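Local coordinates for cobalamin biosynthesis protein CobN (Mycobacterium tuberculosis, PDB 7C6O) that forms the large, catalytic subunit of cobaltochelatase, the enzyme that inserts cobalt into the corrin ring during cobalamin biosynthesis, at residues R1049-R1052 against R1053-V1056; R1041-I1044 against D1045-N1048; Y973-A976 against H977-D981. One frame throughout, in Å; residues are numbered along the deposited sequence.

Contact 1. Residues R1049-R1052 against R1053-V1056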
loop_
_atom_site.group_PDB
_atom_site.type_symbol
_atom_site.label_atom_id
_atom_site.label_comp_id
_atom_site.label_asym_id
_atom_site.label_seq_id
_atom_site.Cartn_x
_atom_site.Cartn_y
_atom_site.Cartn_z
ATOM N N ARG A 1049 -7.180 -28.674 4.645
ATOM C CA ARG A 1049 -7.935 -29.038 5.840
ATOM C C ARG A 1049 -8.800 -27.880 6.321
ATOM O O ARG A 1049 -9.969 -28.079 6.674
ATOM C CB ARG A 1049 -6.987 -29.500 6.948
ATOM C CG ARG A 1049 -6.223 -30.772 6.614
ATOM C CD ARG A 1049 -5.377 -31.250 7.783
ATOM N NE ARG A 1049 -6.194 -31.864 8.824
ATOM C CZ ARG A 1049 -6.592 -33.133 8.806
ATOM N NH1 ARG A 1049 -6.249 -33.922 7.796
ATOM N NH2 ARG A 1049 -7.333 -33.612 9.794
ATOM N N GLN A 1050 -8.251 -26.663 6.334
ATOM C CA GLN A 1050 -9.009 -25.517 6.824
ATOM C C GLN A 1050 -10.039 -25.039 5.805
ATOM O O GLN A 1050 -11.152 -24.659 6.184
ATOM C CB GLN A 1050 -8.065 -24.374 7.206
ATOM C CG GLN A 1050 -6.887 -24.780 8.090
ATOM C CD GLN A 1050 -7.287 -25.661 9.264
ATOM O OE1 GLN A 1050 -8.358 -25.494 9.852
ATOM N NE2 GLN A 1050 -6.420 -26.608 9.611
ATOM N N TYR A 1051 -9.695 -25.043 4.514
ATOM C CA TYR A 1051 -10.658 -24.597 3.509
ATOM C C TYR A 1051 -11.864 -25.523 3.437
ATOM O O TYR A 1051 -12.978 -25.061 3.170
ATOM C CB TYR A 1051 -9.993 -24.478 2.136
ATOM C CG TYR A 1051 -9.357 -23.130 1.886
ATOM C CD1 TYR A 1051 -8.424 -22.610 2.774
ATOM C CD2 TYR A 1051 -9.681 -22.376 0.761
ATOM C CE1 TYR A 1051 -7.835 -21.380 2.559
ATOM C CE2 TYR A 1051 -9.093 -21.139 0.534
ATOM C CZ TYR A 1051 -8.169 -20.648 1.441
ATOM O OH TYR A 1051 -7.568 -19.424 1.241
ATOM N N ARG A 1052 -11.672 -26.823 3.687
ATOM C CA ARG A 1052 -12.808 -27.736 3.701
ATOM C C ARG A 1052 -13.830 -27.364 4.766
ATOM O O ARG A 1052 -15.005 -27.723 4.632
ATOM C CB ARG A 1052 -12.338 -29.182 3.912
ATOM C CG ARG A 1052 -11.781 -29.841 2.657
ATOM C CD ARG A 1052 -11.514 -31.328 2.872
ATOM N NE ARG A 1052 -10.147 -31.692 2.511
ATOM C CZ ARG A 1052 -9.785 -32.200 1.337
ATOM N NH1 ARG A 1052 -10.691 -32.418 0.392
ATOM N NH2 ARG A 1052 -8.512 -32.495 1.110
ATOM N N ARG A 1053 -13.417 -26.642 5.807
ATOM C CA ARG A 1053 -14.315 -26.243 6.882
ATOM C C ARG A 1053 -14.987 -24.898 6.645
ATOM O O ARG A 1053 -15.895 -24.543 7.404
ATOM C CB ARG A 1053 -13.559 -26.188 8.213
ATOM C CG ARG A 1053 -13.022 -27.526 8.684
ATOM C CD ARG A 1053 -12.546 -27.433 10.123
ATOM N NE ARG A 1053 -12.079 -28.718 10.634
ATOM C CZ ARG A 1053 -10.798 -29.038 10.789
ATOM N NH1 ARG A 1053 -9.851 -28.164 10.475
ATOM N NH2 ARG A 1053 -10.465 -30.231 11.263
ATOM N N ILE A 1054 -14.564 -24.145 5.629
ATOM C CA ILE A 1054 -15.101 -22.804 5.421
ATOM C C ILE A 1054 -16.584 -22.892 5.096
ATOM O O ILE A 1054 -16.983 -23.506 4.098
ATOM C CB ILE A 1054 -14.331 -22.075 4.316
ATOM C CG1 ILE A 1054 -12.889 -21.817 4.758
ATOM C CG2 ILE A 1054 -15.038 -20.769 3.956
ATOM C CD1 ILE A 1054 -12.021 -21.197 3.676
ATOM N N ALA A 1055 -17.409 -22.277 5.942
ATOM C CA ALA A 1055 -18.847 -22.226 5.717
ATOM C C ALA A 1055 -19.276 -20.965 4.981
ATOM O O ALA A 1055 -20.256 -21.000 4.224
ATOM C CB ALA A 1055 -19.593 -22.322 7.052
ATOM N N VAL A 1056 -18.571 -19.854 5.192
ATOM C CA VAL A 1056 -18.843 -18.588 4.518
ATOM C C VAL A 1056 -17.528 -18.044 3.986
ATOM O O VAL A 1056 -16.587 -17.833 4.760
ATOM C CB VAL A 1056 -19.481 -17.546 5.452
ATOM C CG1 VAL A 1056 -20.201 -16.486 4.636
ATOM C CG2 VAL A 1056 -20.396 -18.190 6.460
HETATM O O HOH W 1 -16.998 -26.077 3.432
#

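Contact 2. Residues R1041-I1044 against D1045-N1048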
loop_
_atom_site.group_PDB
_atom_site.type_symbol
_atom_site.label_atom_id
_atom_site.label_comp_id
_atom_site.label_asym_id
_atom_site.label_seq_id
_atom_site.Cartn_x
_atom_site.Cartn_y
_atom_site.Cartn_z
ATOM N N ARG A 1041 6.153 -20.893 4.605
ATOM C CA ARG A 1041 6.419 -22.252 4.158
ATOM C C ARG A 1041 5.188 -22.824 3.463
ATOM O O ARG A 1041 4.049 -22.471 3.778
ATOM C CB ARG A 1041 6.812 -23.140 5.341
ATOM C CG ARG A 1041 5.659 -23.501 6.268
ATOM C CD ARG A 1041 6.133 -24.361 7.430
ATOM N NE ARG A 1041 5.020 -24.900 8.207
ATOM C CZ ARG A 1041 5.157 -25.515 9.379
ATOM N NH1 ARG A 1041 6.361 -25.665 9.916
ATOM N NH2 ARG A 1041 4.089 -25.977 10.017
ATOM N N GLU A 1042 5.424 -23.703 2.489
ATOM C CA GLU A 1042 4.325 -24.366 1.798
ATOM C C GLU A 1042 3.528 -25.206 2.785
ATOM O O GLU A 1042 4.101 -25.983 3.554
ATOM C CB GLU A 1042 4.865 -25.241 0.663
ATOM C CG GLU A 1042 3.826 -26.130 -0.026
ATOM C CD GLU A 1042 3.712 -27.514 0.601
ATOM O OE1 GLU A 1042 2.606 -27.878 1.054
ATOM O OE2 GLU A 1042 4.731 -28.237 0.643
ATOM N N ALA A 1043 2.206 -25.045 2.767
ATOM C CA ALA A 1043 1.324 -25.742 3.693
ATOM C C ALA A 1043 0.025 -26.114 2.977
ATOM O O ALA A 1043 -1.073 -25.761 3.398
ATOM C CB ALA A 1043 1.060 -24.884 4.928
ATOM N N ILE A 1044 0.161 -26.852 1.872
ATOM C CA ILE A 1044 -0.994 -27.186 1.040
ATOM C C ILE A 1044 -1.970 -28.071 1.805
ATOM O O ILE A 1044 -3.188 -27.855 1.774
ATOM C CB ILE A 1044 -0.535 -27.857 -0.267
ATOM C CG1 ILE A 1044 0.208 -26.853 -1.148
ATOM C CG2 ILE A 1044 -1.723 -28.455 -1.012
ATOM C CD1 ILE A 1044 0.734 -27.451 -2.432
ATOM N N ASP A 1045 -1.451 -29.087 2.497
ATOM C CA ASP A 1045 -2.326 -29.987 3.240
ATOM C C ASP A 1045 -3.052 -29.251 4.358
ATOM O O ASP A 1045 -4.235 -29.506 4.613
ATOM C CB ASP A 1045 -1.518 -31.162 3.790
ATOM C CG ASP A 1045 -1.127 -32.155 2.712
ATOM O OD1 ASP A 1045 -1.923 -32.355 1.768
ATOM O OD2 ASP A 1045 -0.027 -32.736 2.806
ATOM N N ASP A 1046 -2.363 -28.325 5.031
ATOM C CA ASP A 1046 -3.020 -27.529 6.062
ATOM C C ASP A 1046 -4.054 -26.589 5.456
ATOM O O ASP A 1046 -5.129 -26.386 6.033
ATOM C CB ASP A 1046 -1.986 -26.742 6.862
ATOM C CG ASP A 1046 -1.146 -27.629 7.754
ATOM O OD1 ASP A 1046 -1.672 -28.654 8.232
ATOM O OD2 ASP A 1046 0.037 -27.303 7.972
ATOM N N MET A 1047 -3.753 -26.003 4.294
ATOM C CA MET A 1047 -4.733 -25.135 3.647
ATOM C C MET A 1047 -5.988 -25.912 3.273
ATOM O O MET A 1047 -7.108 -25.432 3.483
ATOM C CB MET A 1047 -4.132 -24.469 2.409
ATOM C CG MET A 1047 -4.888 -23.220 1.970
ATOM S SD MET A 1047 -4.712 -22.839 0.218
ATOM C CE MET A 1047 -5.706 -24.143 -0.499
ATOM N N ASN A 1048 -5.819 -27.120 2.726
ATOM C CA ASN A 1048 -6.973 -27.920 2.327
ATOM C C ASN A 1048 -7.822 -28.307 3.532
ATOM O O ASN A 1048 -9.056 -28.278 3.463
ATOM C CB ASN A 1048 -6.514 -29.166 1.567
ATOM C CG ASN A 1048 -5.879 -28.832 0.226
ATOM O OD1 ASN A 1048 -6.171 -27.799 -0.373
ATOM N ND2 ASN A 1048 -5.008 -29.711 -0.251
HETATM O O HOH W 2 1.396 -25.212 9.101
HETATM O O HOH W 3 1.401 -29.913 2.619
#

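Contact 3. Residues Y973-A976 against H977-D981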
loop_
_atom_site.group_PDB
_atom_site.type_symbol
_atom_site.label_atom_id
_atom_site.label_comp_id
_atom_site.label_asym_id
_atom_site.label_seq_id
_atom_site.Cartn_x
_atom_site.Cartn_y
_atom_site.Cartn_z
ATOM N N TYR A 973 -15.201 -23.020 18.351
ATOM C CA TYR A 973 -14.992 -23.805 17.139
ATOM C C TYR A 973 -13.518 -23.855 16.755
ATOM O O TYR A 973 -13.083 -24.807 16.096
ATOM C CB TYR A 973 -15.819 -23.238 15.983
ATOM C CG TYR A 973 -17.319 -23.231 16.220
ATOM C CD1 TYR A 973 -17.894 -24.014 17.215
ATOM C CD2 TYR A 973 -18.157 -22.445 15.440
ATOM C CE1 TYR A 973 -19.262 -24.006 17.432
ATOM C CE2 TYR A 973 -19.526 -22.432 15.647
ATOM C CZ TYR A 973 -20.072 -23.214 16.644
ATOM O OH TYR A 973 -21.432 -23.203 16.852
ATOM N N VAL A 974 -12.741 -22.843 17.153
ATOM C CA VAL A 974 -11.308 -22.841 16.873
ATOM C C VAL A 974 -10.636 -24.021 17.561
ATOM O O VAL A 974 -9.944 -24.826 16.925
ATOM C CB VAL A 974 -10.673 -21.508 17.309
ATOM C CG1 VAL A 974 -9.175 -21.513 17.026
ATOM C CG2 VAL A 974 -11.353 -20.340 16.616
ATOM N N ARG A 975 -10.833 -24.139 18.877
ATOM C CA ARG A 975 -10.237 -25.247 19.616
ATOM C C ARG A 975 -10.754 -26.588 19.114
ATOM O O ARG A 975 -9.988 -27.552 19.005
ATOM C CB ARG A 975 -10.515 -25.094 21.111
ATOM C CG ARG A 975 -10.025 -26.269 21.936
ATOM C CD ARG A 975 -10.272 -26.052 23.413
ATOM N NE ARG A 975 -9.720 -27.139 24.218
ATOM C CZ ARG A 975 -8.442 -27.228 24.572
ATOM N NH1 ARG A 975 -8.027 -28.253 25.306
ATOM N NH2 ARG A 975 -7.579 -26.295 24.194
ATOM N N ALA A 976 -12.048 -26.665 18.795
ATOM C CA ALA A 976 -12.626 -27.925 18.336
ATOM C C ALA A 976 -11.950 -28.409 17.059
ATOM O O ALA A 976 -11.613 -29.592 16.929
ATOM C CB ALA A 976 -14.130 -27.764 18.123
ATOM N N HIS A 977 -11.742 -27.502 16.102
ATOM C CA HIS A 977 -11.084 -27.883 14.857
ATOM C C HIS A 977 -9.613 -28.201 15.085
ATOM O O HIS A 977 -9.084 -29.159 14.508
ATOM C CB HIS A 977 -11.235 -26.770 13.822
ATOM C CG HIS A 977 -12.656 -26.480 13.452
ATOM N ND1 HIS A 977 -13.054 -25.271 12.922
ATOM C CD2 HIS A 977 -13.773 -27.241 13.534
ATOM C CE1 HIS A 977 -14.356 -25.300 12.696
ATOM N NE2 HIS A 977 -14.816 -26.484 13.059
ATOM N N ALA A 978 -8.938 -27.410 15.922
ATOM C CA ALA A 978 -7.526 -27.656 16.197
ATOM C C ALA A 978 -7.319 -28.999 16.888
ATOM O O ALA A 978 -6.355 -29.715 16.590
ATOM C CB ALA A 978 -6.948 -26.521 17.042
ATOM N N GLN A 979 -8.211 -29.359 17.816
ATOM C CA GLN A 979 -8.082 -30.648 18.491
ATOM C C GLN A 979 -8.323 -31.802 17.525
ATOM O O GLN A 979 -7.677 -32.850 17.629
ATOM C CB GLN A 979 -9.046 -30.736 19.676
ATOM C CG GLN A 979 -8.791 -29.725 20.788
ATOM C CD GLN A 979 -7.335 -29.654 21.201
ATOM O OE1 GLN A 979 -6.599 -28.767 20.768
ATOM N NE2 GLN A 979 -6.913 -30.585 22.045
ATOM N N ALA A 980 -9.252 -31.631 16.581
ATOM C CA ALA A 980 -9.480 -32.672 15.583
ATOM C C ALA A 980 -8.255 -32.859 14.698
ATOM O O ALA A 980 -7.877 -33.992 14.377
ATOM C CB ALA A 980 -10.708 -32.332 14.738
ATOM N N ASP A 981 -7.615 -31.758 14.295
ATOM C CA ASP A 981 -6.406 -31.860 13.485
ATOM C C ASP A 981 -5.238 -32.392 14.303
ATOM O O ASP A 981 -4.427 -33.179 13.798
ATOM C CB ASP A 981 -6.060 -30.498 12.882
ATOM C CG ASP A 981 -7.046 -30.066 11.817
ATOM O OD1 ASP A 981 -7.919 -30.877 11.447
ATOM O OD2 ASP A 981 -6.946 -28.914 11.351
#

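Contact 1. Residues R1049-R1052 against R1053-V1056
Arg1053 and Ile1054 fold back on Gln1050 and Tyr1051 through a type I beta turn that runs from Tyr1051 to Ile1054 and leads the chain from helix 1044-1051 towards strand 1056-1061. The turn is closed by Ile1054 N donating to Tyr1051 O (3.1 Å), and one residue earlier Arg1053 N donates to Gln1050 O (3.0 Å). A water links the two limbs of the turn, donating to Arg1052 O (2.8 Å) and to Ile1054 O (2.7 Å).

Ile1054 lies alongside Tyr1051, the two side chains running in the same direction. With chi2 extended (175°), its CD1 reaches over one face of the phenol ring in a CH-pi contact, 3.9 Å from the ring centroid and displaced towards the CG end, where Ile1054 CD1 is 3.7 Å from Tyr1051 CG. The hydroxyl at the other end of the ring is hydrogen-bonded to the Tyr1026 hydroxyl, and residues of helix 1072-1089 also pack on the Tyr1051 side chain.

On another side of the turn, the long chain of Arg1053 is extended from CG to NE and runs beside Gln1050. The polar ends of both are held by Asp981 of helix 973-985, which probably accepts from Gln1050 NE2 through OD2. Its OD1 forms a salt bridge with Arg1053 NH2 and, in one conformer of Arg1049, with Arg1049 NH2 as well. Between Gln1050 and Arg1053 the amide and guanidinium planes are 36° apart, with Gln1050 OE1 at the guanidinium edge, 3.1 Å from Arg1053 NH1.

Contact 2. Residues R1041-I1044 against D1045-N1048
Ala1043 sits at the N-cap of helix 1044-1051, its methyl against the side chain of Asp1046 and its carbonyl taking the amide of Met1047. At Asp1045, N donates to a water (3.0 Å) that in turn donates to Glu1042 OE1 (2.8 Å). In the conformer described, the same OE1 receives Ile1044 N on its anti lone pair at 2.8 Å, in a nearly straight bond (175°), consistent with Glu1042 standing in for the polar cap that the alanine cannot supply.

Asp1046 follows, its CB and OD2 lying nearest the Ala1043 methyl. OD2 also takes a hydrogen from a second water (2.7 Å), which in turn accepts from Arg1041 NH2, while OD1 forms a salt bridge with Arg990. Met1047 N donates to Ala1043 O (2.8 Å), and Asn1048 N does the same to Ile1044 O (2.9 Å). The amide of Asn1048 runs alongside Ile1044, with ND2 3.6 Å from Ile1044 CG2.

The short, weakly bonded edge strand 1041-1042 pairs antiparallel with 1032-1034, the next strand in; past it, Ile1044 and Met1047 rest on Thr1027 of helix 1019-1030, and Met1047 and Asn1048 reach helix 1072-1089.

Contact 3. Residues Y973-A976 against H977-D981
His977 folds back over the carbonyl of Tyr973, one turn earlier. Its CB lies 3.5 Å from Tyr973 O. With CG set beside the backbone N (chi1 -62°), the imidazole presents one face to that oxygen, which stands 3.1 Å above the ring plane and off towards the rim. CG is 3.2 Å from Tyr973 O. ND1 is just as close to it, but the angle is wrong for a hydrogen bond, and this nitrogen is instead paired with Asp935 OD2, a bond that would fix the rotation of the ring. CD2 faces the same oxygen from a little farther off. Further out, CE1 comes to 4.1 Å from Tyr973 CB, and NE2, at the tip, is the ring atom farthest from Tyr973 O, at 3.9 Å. Arg1053 CD packs against the opposite face of the imidazole, leaving the ring between a carbonyl oxygen and an aliphatic carbon.

The setting is a regular alpha-helix, 973-985, with successive i to i+4 bonds: His977, Ala978, Gln979 and Ala980 donate to the carbonyls of Tyr973, Val974, Arg975 and Ala976. Tyr973 O therefore takes the amide of His977 (3.0 Å) while also facing its ring.

Arg975 and Gln979 make a second i to i+4 pair. Arg975 runs out extended, whereas Gln979 bends at chi2 (-48°), and the two cross at an oblique angle. Their aliphatic parts touch where Arg975 CG meets Gln979 CG at 3.8 Å. Beyond this the guanidinium and amide are stacked almost flat, the planes only 6° apart, with Gln979 CD 4.3 Å above the guanidinium plane and over its centre. Arg975 NH2 goes on to donate to the carbonyl oxygen of Ala963, at the end of helix 949-963.

In the fold
Contact 3 comes first along the chain, then contact 2, then contact 1. Contacts 2 and 1 share helix 1044-1051, one at its start and the other where the chain leaves it, centres about 13 Å apart. This helix connects edge strand 1041-1042 and interior strand 1056-1061 of one eight-stranded mixed sheet. Helix 973-985, carrying contact 3, lies beside it: the centres of contacts 1 and 3 are about 12 Å apart and joined through Asp981, whereas the nearest atoms of contacts 2 and 3 are about 6 Å apart. Polar links thus tie helix 973-985 to the end of helix 1044-1051 and the following turn, the contact centres lying 26 to 34 Å from the chain's centre.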